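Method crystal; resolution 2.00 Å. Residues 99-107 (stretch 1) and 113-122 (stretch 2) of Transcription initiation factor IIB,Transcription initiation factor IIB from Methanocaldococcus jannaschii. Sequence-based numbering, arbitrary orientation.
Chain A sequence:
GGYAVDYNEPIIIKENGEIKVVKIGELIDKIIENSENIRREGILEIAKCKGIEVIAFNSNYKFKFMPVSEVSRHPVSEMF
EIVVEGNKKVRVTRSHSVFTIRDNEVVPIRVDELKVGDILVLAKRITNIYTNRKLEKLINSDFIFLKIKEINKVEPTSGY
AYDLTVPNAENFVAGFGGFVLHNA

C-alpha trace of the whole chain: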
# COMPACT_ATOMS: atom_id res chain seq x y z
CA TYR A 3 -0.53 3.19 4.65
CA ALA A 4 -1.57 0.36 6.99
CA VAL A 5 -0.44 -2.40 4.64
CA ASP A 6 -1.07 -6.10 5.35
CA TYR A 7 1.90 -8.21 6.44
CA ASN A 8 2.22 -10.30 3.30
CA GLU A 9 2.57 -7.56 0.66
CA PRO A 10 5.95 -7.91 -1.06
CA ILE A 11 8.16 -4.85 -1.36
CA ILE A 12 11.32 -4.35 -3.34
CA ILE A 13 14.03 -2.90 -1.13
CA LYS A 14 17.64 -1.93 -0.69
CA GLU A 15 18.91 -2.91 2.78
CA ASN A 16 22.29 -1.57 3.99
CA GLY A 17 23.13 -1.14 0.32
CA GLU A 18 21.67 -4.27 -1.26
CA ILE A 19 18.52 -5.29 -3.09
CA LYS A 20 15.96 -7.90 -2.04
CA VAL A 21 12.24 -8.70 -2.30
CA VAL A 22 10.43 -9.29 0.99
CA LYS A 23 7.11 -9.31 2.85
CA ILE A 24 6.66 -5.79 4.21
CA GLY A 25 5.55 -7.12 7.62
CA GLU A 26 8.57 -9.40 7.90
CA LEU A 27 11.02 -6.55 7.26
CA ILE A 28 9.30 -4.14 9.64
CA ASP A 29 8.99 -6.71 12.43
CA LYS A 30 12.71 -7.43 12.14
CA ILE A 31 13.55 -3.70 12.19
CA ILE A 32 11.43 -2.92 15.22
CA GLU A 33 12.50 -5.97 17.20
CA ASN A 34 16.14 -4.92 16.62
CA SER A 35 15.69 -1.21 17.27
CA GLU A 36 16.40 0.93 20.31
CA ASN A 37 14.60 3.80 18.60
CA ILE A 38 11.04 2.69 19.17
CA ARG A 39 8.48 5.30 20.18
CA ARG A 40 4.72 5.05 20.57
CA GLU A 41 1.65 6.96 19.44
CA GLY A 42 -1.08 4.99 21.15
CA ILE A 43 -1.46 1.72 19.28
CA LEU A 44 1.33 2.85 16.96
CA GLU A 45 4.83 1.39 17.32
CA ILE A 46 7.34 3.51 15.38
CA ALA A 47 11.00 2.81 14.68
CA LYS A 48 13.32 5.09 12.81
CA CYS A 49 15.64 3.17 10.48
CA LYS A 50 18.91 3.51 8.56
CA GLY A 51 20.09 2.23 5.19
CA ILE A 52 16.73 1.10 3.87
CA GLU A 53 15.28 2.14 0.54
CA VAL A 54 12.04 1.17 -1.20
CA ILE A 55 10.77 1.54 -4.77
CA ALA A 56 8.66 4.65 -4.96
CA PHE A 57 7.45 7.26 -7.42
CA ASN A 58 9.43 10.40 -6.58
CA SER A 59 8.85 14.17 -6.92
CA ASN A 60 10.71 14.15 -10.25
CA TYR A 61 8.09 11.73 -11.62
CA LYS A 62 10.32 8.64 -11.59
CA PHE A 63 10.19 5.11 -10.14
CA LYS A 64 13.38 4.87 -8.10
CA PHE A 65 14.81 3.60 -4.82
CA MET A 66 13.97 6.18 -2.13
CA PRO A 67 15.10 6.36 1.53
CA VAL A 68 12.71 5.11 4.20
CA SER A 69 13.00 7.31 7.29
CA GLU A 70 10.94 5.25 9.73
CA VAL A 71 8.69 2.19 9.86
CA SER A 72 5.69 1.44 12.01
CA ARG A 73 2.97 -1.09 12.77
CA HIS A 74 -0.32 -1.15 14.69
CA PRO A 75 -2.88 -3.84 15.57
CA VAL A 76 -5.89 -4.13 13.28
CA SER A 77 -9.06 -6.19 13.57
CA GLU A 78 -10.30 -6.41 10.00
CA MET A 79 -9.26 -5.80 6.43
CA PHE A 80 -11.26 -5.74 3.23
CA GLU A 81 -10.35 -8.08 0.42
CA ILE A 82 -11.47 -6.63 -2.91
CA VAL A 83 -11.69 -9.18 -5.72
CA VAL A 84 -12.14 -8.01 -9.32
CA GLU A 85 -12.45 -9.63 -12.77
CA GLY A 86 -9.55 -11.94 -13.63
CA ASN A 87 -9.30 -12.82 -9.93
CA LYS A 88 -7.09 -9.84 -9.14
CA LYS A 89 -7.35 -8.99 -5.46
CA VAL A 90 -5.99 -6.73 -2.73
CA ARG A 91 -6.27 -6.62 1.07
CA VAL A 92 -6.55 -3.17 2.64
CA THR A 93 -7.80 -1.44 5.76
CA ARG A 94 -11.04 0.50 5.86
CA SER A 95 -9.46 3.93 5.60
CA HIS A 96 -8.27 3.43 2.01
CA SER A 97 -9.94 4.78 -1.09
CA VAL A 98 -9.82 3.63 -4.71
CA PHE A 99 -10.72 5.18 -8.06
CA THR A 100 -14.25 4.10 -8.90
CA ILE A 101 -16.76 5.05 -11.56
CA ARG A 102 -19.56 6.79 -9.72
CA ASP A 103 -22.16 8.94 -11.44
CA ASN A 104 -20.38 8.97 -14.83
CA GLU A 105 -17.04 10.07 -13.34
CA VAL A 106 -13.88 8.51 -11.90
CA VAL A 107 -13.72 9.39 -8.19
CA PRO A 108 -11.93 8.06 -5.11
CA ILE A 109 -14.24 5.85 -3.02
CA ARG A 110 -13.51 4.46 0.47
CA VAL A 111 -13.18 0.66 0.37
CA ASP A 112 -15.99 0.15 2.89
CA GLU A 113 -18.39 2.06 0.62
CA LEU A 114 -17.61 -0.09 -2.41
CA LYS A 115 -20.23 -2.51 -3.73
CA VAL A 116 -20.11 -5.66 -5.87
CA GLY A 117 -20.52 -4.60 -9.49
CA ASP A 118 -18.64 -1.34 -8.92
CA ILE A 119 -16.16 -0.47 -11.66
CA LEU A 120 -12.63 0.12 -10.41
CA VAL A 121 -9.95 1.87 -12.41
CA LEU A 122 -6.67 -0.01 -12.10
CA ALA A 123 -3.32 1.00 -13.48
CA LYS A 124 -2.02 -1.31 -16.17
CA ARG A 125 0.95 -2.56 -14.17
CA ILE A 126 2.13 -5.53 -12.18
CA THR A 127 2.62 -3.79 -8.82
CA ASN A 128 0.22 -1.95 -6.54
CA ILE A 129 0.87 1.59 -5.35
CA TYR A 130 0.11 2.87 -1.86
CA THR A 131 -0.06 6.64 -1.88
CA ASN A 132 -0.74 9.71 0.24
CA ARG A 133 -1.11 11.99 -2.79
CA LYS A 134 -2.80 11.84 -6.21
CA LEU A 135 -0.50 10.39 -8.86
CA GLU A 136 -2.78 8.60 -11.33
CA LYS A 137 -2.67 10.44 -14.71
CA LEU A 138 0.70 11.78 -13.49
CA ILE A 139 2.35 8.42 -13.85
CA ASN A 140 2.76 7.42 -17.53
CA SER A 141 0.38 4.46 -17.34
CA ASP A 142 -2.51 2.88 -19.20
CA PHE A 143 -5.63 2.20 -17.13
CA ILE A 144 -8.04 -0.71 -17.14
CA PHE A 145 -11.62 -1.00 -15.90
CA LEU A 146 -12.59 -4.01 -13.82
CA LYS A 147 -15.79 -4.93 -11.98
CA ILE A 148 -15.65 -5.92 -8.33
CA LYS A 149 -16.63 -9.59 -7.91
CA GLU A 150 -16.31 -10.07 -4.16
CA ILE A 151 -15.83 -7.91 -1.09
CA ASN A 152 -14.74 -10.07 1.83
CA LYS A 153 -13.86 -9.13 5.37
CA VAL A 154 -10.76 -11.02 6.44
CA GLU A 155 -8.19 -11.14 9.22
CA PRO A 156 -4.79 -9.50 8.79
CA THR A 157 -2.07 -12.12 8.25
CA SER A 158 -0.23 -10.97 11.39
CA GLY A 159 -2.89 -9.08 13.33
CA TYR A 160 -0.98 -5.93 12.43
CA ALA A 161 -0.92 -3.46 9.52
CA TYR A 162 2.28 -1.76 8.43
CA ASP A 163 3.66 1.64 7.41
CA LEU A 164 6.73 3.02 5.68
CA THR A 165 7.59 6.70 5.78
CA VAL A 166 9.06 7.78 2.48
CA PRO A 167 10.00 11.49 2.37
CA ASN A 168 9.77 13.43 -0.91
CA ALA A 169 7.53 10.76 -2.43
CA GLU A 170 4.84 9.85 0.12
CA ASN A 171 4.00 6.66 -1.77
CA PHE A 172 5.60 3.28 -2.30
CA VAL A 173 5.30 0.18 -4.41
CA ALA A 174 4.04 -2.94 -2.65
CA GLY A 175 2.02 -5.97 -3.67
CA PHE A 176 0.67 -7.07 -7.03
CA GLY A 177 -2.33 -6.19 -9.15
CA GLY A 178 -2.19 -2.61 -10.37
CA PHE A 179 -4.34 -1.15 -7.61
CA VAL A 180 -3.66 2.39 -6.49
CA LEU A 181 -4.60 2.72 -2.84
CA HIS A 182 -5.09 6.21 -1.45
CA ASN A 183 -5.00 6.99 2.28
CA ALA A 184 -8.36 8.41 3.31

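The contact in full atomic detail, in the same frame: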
# COMPACT_ATOMS: atom_id res chain seq x y z
N PHE A 99 -10.02 4.57 -6.94
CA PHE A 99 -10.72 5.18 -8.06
C PHE A 99 -11.84 4.29 -8.54
O PHE A 99 -11.61 3.14 -8.91
CB PHE A 99 -9.75 5.48 -9.20
CG PHE A 99 -9.01 6.77 -9.03
CD1 PHE A 99 -9.30 7.59 -7.96
CD2 PHE A 99 -8.05 7.16 -9.93
CE1 PHE A 99 -8.63 8.78 -7.78
CE2 PHE A 99 -7.39 8.36 -9.77
CZ PHE A 99 -7.67 9.17 -8.69
N THR A 100 -13.05 4.84 -8.52
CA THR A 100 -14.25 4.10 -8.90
C THR A 100 -15.05 4.95 -9.88
O THR A 100 -14.98 6.18 -9.85
CB THR A 100 -15.14 3.77 -7.68
OG1 THR A 100 -14.32 3.40 -6.56
CG2 THR A 100 -16.10 2.64 -7.99
N ILE A 101 -15.81 4.30 -10.75
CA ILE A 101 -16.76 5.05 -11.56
C ILE A 101 -18.04 5.24 -10.78
O ILE A 101 -18.72 4.28 -10.43
CB ILE A 101 -17.05 4.37 -12.90
CG1 ILE A 101 -15.79 4.37 -13.76
CG2 ILE A 101 -18.18 5.10 -13.62
CD1 ILE A 101 -16.00 3.96 -15.20
N ARG A 102 -18.35 6.48 -10.46
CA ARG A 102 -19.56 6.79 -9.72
C ARG A 102 -20.19 8.00 -10.37
O ARG A 102 -19.52 9.01 -10.57
CB ARG A 102 -19.27 7.05 -8.24
CG ARG A 102 -18.92 5.81 -7.45
CD ARG A 102 -20.13 4.91 -7.29
NE ARG A 102 -19.83 3.72 -6.51
CZ ARG A 102 -19.81 3.68 -5.18
NH1 ARG A 102 -19.53 2.55 -4.55
NH2 ARG A 102 -20.06 4.78 -4.47
N ASP A 103 -21.47 7.88 -10.72
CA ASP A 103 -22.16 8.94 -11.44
C ASP A 103 -21.33 9.43 -12.63
O ASP A 103 -20.98 10.64 -12.68
CB ASP A 103 -22.46 10.12 -10.53
CG ASP A 103 -23.35 9.73 -9.34
OD1 ASP A 103 -24.34 8.99 -9.51
OD2 ASP A 103 -23.02 10.18 -8.21
N ASN A 104 -20.93 8.53 -13.54
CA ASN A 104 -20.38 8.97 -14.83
C ASN A 104 -18.95 9.52 -14.76
O ASN A 104 -18.38 9.85 -15.78
CB ASN A 104 -21.41 9.98 -15.39
CG ASN A 104 -22.77 9.33 -15.66
OD1 ASN A 104 -23.41 8.76 -14.77
ND2 ASN A 104 -23.32 9.71 -16.78
N GLU A 105 -18.40 9.59 -13.54
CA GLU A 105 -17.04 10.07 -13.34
C GLU A 105 -16.15 9.07 -12.61
O GLU A 105 -16.64 8.17 -11.96
CB GLU A 105 -17.06 11.36 -12.54
CG GLU A 105 -17.45 12.58 -13.33
CD GLU A 105 -17.45 13.82 -12.48
OE1 GLU A 105 -17.27 13.69 -11.24
OE2 GLU A 105 -17.63 14.93 -13.04
N VAL A 106 -14.83 9.25 -12.72
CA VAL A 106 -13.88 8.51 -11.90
C VAL A 106 -13.60 9.31 -10.62
O VAL A 106 -13.13 10.45 -10.68
CB VAL A 106 -12.56 8.25 -12.63
CG1 VAL A 106 -11.57 7.52 -11.72
CG2 VAL A 106 -12.81 7.46 -13.90
N VAL A 107 -13.90 8.72 -9.47
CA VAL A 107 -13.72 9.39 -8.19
C VAL A 107 -13.14 8.43 -7.17
O VAL A 107 -13.32 7.22 -7.29
CB VAL A 107 -15.05 9.96 -7.64
CG1 VAL A 107 -15.52 11.14 -8.49
CG2 VAL A 107 -16.11 8.88 -7.57
N GLU A 113 -17.21 1.56 1.31
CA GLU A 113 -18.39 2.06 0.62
C GLU A 113 -18.50 1.48 -0.79
O GLU A 113 -19.41 1.81 -1.55
CB GLU A 113 -18.36 3.59 0.56
CG GLU A 113 -18.37 4.26 1.93
CD GLU A 113 -18.49 5.77 1.85
OE1 GLU A 113 -18.74 6.30 0.74
OE2 GLU A 113 -18.35 6.44 2.90
N LEU A 114 -17.56 0.60 -1.13
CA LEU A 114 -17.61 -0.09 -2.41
C LEU A 114 -18.69 -1.17 -2.40
O LEU A 114 -19.02 -1.72 -1.34
CB LEU A 114 -16.26 -0.71 -2.73
CG LEU A 114 -15.13 0.24 -3.09
CD1 LEU A 114 -13.83 -0.53 -3.13
CD2 LEU A 114 -15.40 0.90 -4.43
N LYS A 115 -19.21 -1.48 -3.58
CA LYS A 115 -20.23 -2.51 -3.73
C LYS A 115 -19.88 -3.44 -4.87
O LYS A 115 -19.24 -3.02 -5.83
CB LYS A 115 -21.60 -1.86 -3.98
CG LYS A 115 -22.10 -1.01 -2.81
CD LYS A 115 -23.21 -0.06 -3.24
CE LYS A 115 -22.71 0.95 -4.27
NZ LYS A 115 -23.69 2.05 -4.49
N VAL A 116 -20.28 -4.70 -4.77
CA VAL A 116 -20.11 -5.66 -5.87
C VAL A 116 -20.72 -5.06 -7.13
O VAL A 116 -21.77 -4.42 -7.07
CB VAL A 116 -20.78 -7.02 -5.55
CG1 VAL A 116 -20.71 -7.96 -6.75
CG2 VAL A 116 -20.12 -7.67 -4.33
N GLY A 117 -20.06 -5.22 -8.27
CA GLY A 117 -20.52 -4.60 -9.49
C GLY A 117 -19.91 -3.23 -9.77
O GLY A 117 -19.96 -2.74 -10.90
N ASP A 118 -19.35 -2.61 -8.74
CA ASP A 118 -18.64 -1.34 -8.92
C ASP A 118 -17.51 -1.51 -9.92
O ASP A 118 -16.90 -2.57 -10.00
CB ASP A 118 -18.08 -0.82 -7.60
CG ASP A 118 -18.90 0.31 -7.01
OD1 ASP A 118 -19.58 1.02 -7.78
OD2 ASP A 118 -18.87 0.49 -5.77
N ILE A 119 -17.25 -0.46 -10.69
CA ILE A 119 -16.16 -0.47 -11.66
C ILE A 119 -14.95 0.27 -11.11
O ILE A 119 -15.00 1.48 -10.90
CB ILE A 119 -16.58 0.16 -13.00
CG1 ILE A 119 -17.74 -0.62 -13.62
CG2 ILE A 119 -15.38 0.20 -13.96
CD1 ILE A 119 -18.14 -0.12 -15.00
N LEU A 120 -13.87 -0.47 -10.88
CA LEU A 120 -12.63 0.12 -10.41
C LEU A 120 -11.73 0.46 -11.58
O LEU A 120 -11.75 -0.20 -12.62
CB LEU A 120 -11.90 -0.82 -9.46
CG LEU A 120 -12.61 -1.10 -8.13
CD1 LEU A 120 -11.68 -1.85 -7.17
CD2 LEU A 120 -13.10 0.20 -7.52
N VAL A 121 -10.94 1.51 -11.41
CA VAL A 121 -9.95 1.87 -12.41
C VAL A 121 -8.58 1.45 -11.89
O VAL A 121 -8.08 2.01 -10.92
CB VAL A 121 -9.96 3.37 -12.72
CG1 VAL A 121 -9.01 3.68 -13.88
CG2 VAL A 121 -11.37 3.82 -13.05
N LEU A 122 -7.98 0.45 -12.52
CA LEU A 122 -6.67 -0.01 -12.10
C LEU A 122 -5.62 0.47 -13.08
O LEU A 122 -5.89 0.62 -14.27
CB LEU A 122 -6.63 -1.53 -12.00
CG LEU A 122 -7.22 -2.15 -10.72
CD1 LEU A 122 -8.74 -2.10 -10.74
CD2 LEU A 122 -6.74 -3.58 -10.53
O HOH W 1 -19.05 1.73 -10.49

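Residues 99-102 and 119-122 run as neighbouring strands in opposite senses, their N-to-C directions 141° apart and their axes 4.7 Å apart at closest approach. The one beta bridge, Thr100 with Leu120, is made by two nearly straight backbone hydrogen bonds, Val121 N to Phe99 O at 3.1 Å and Ile101 N to Ile119 O at 2.9 Å. Between them the backbones lie close enough for CA-H...O contacts, Leu120 CA to Phe99 O at 3.5 Å and Thr100 CA to Ile119 O at 3.4 Å.

Beyond Ile101 the direct pairing gives way to water 1, which fills the gap where the strands diverge. It donates to Ile101 O (2.6 Å) and to Asp118 OD1 (2.9 Å), and accepts from Ile119 N (2.8 Å), so that Ile101 O and Ile119 N are bonded although the backbones no longer pair directly.

The apolar side chains interlock along the pair. Val121 is the residue of stretch 2 most covered by the other stretch: its CB meets Phe99 CB at 4.1 Å, while its CG2 reaches Val106 CG1 at 3.9 Å. Val106 can join this cluster because the type I' turn from Arg102 to Glu105 folds stretch 1 into a hairpin. The Phe99 ring leads away, leaving its CB to make the contact with Val121. Next along, Ile101 CD1 rests against Ile119 CG2 at 4.0 Å.

Thr100 fits a different hollow, lined by Leu114, Asp118 and Leu120. Its OG1 lies 3.5 Å from Leu114 CD2 and 3.6 Å from Leu120 CD2, and its CG2 packs 3.8 Å from Asp118 CG. These are packing contacts; the hydroxyl finds its hydrogen-bond partner just outside the stretches.

Arg102 reaches farthest across. Its CA-to-CB bond points sideways, but the m, m, t run of its first three chi angles brings the guanidinium to the loop of stretch 2. There Asp118 grips it in a two-point salt bridge, with NE to OD1 at 3.0 Å and NH1 to OD2 at a very short 2.5 Å. NH1 also donates to Glu113 O at 3.1 Å, so both acceptors lie near the guanidinium plane. Over one face sits the CE methylene of Lys115, 3.6 Å from Arg102 NH1. Its NZ is only 4.2 Å from Arg102 NH1, a close approach of like charges beside the carboxylate of Asp118.

The type II turn from Lys115 to Asp118, closed by Asp118 N to Lys115 O at 2.9 Å, also lets Lys115 N donate to Asp118 OD2 at 3.0 Å, which holds the carboxylate in place for Arg102.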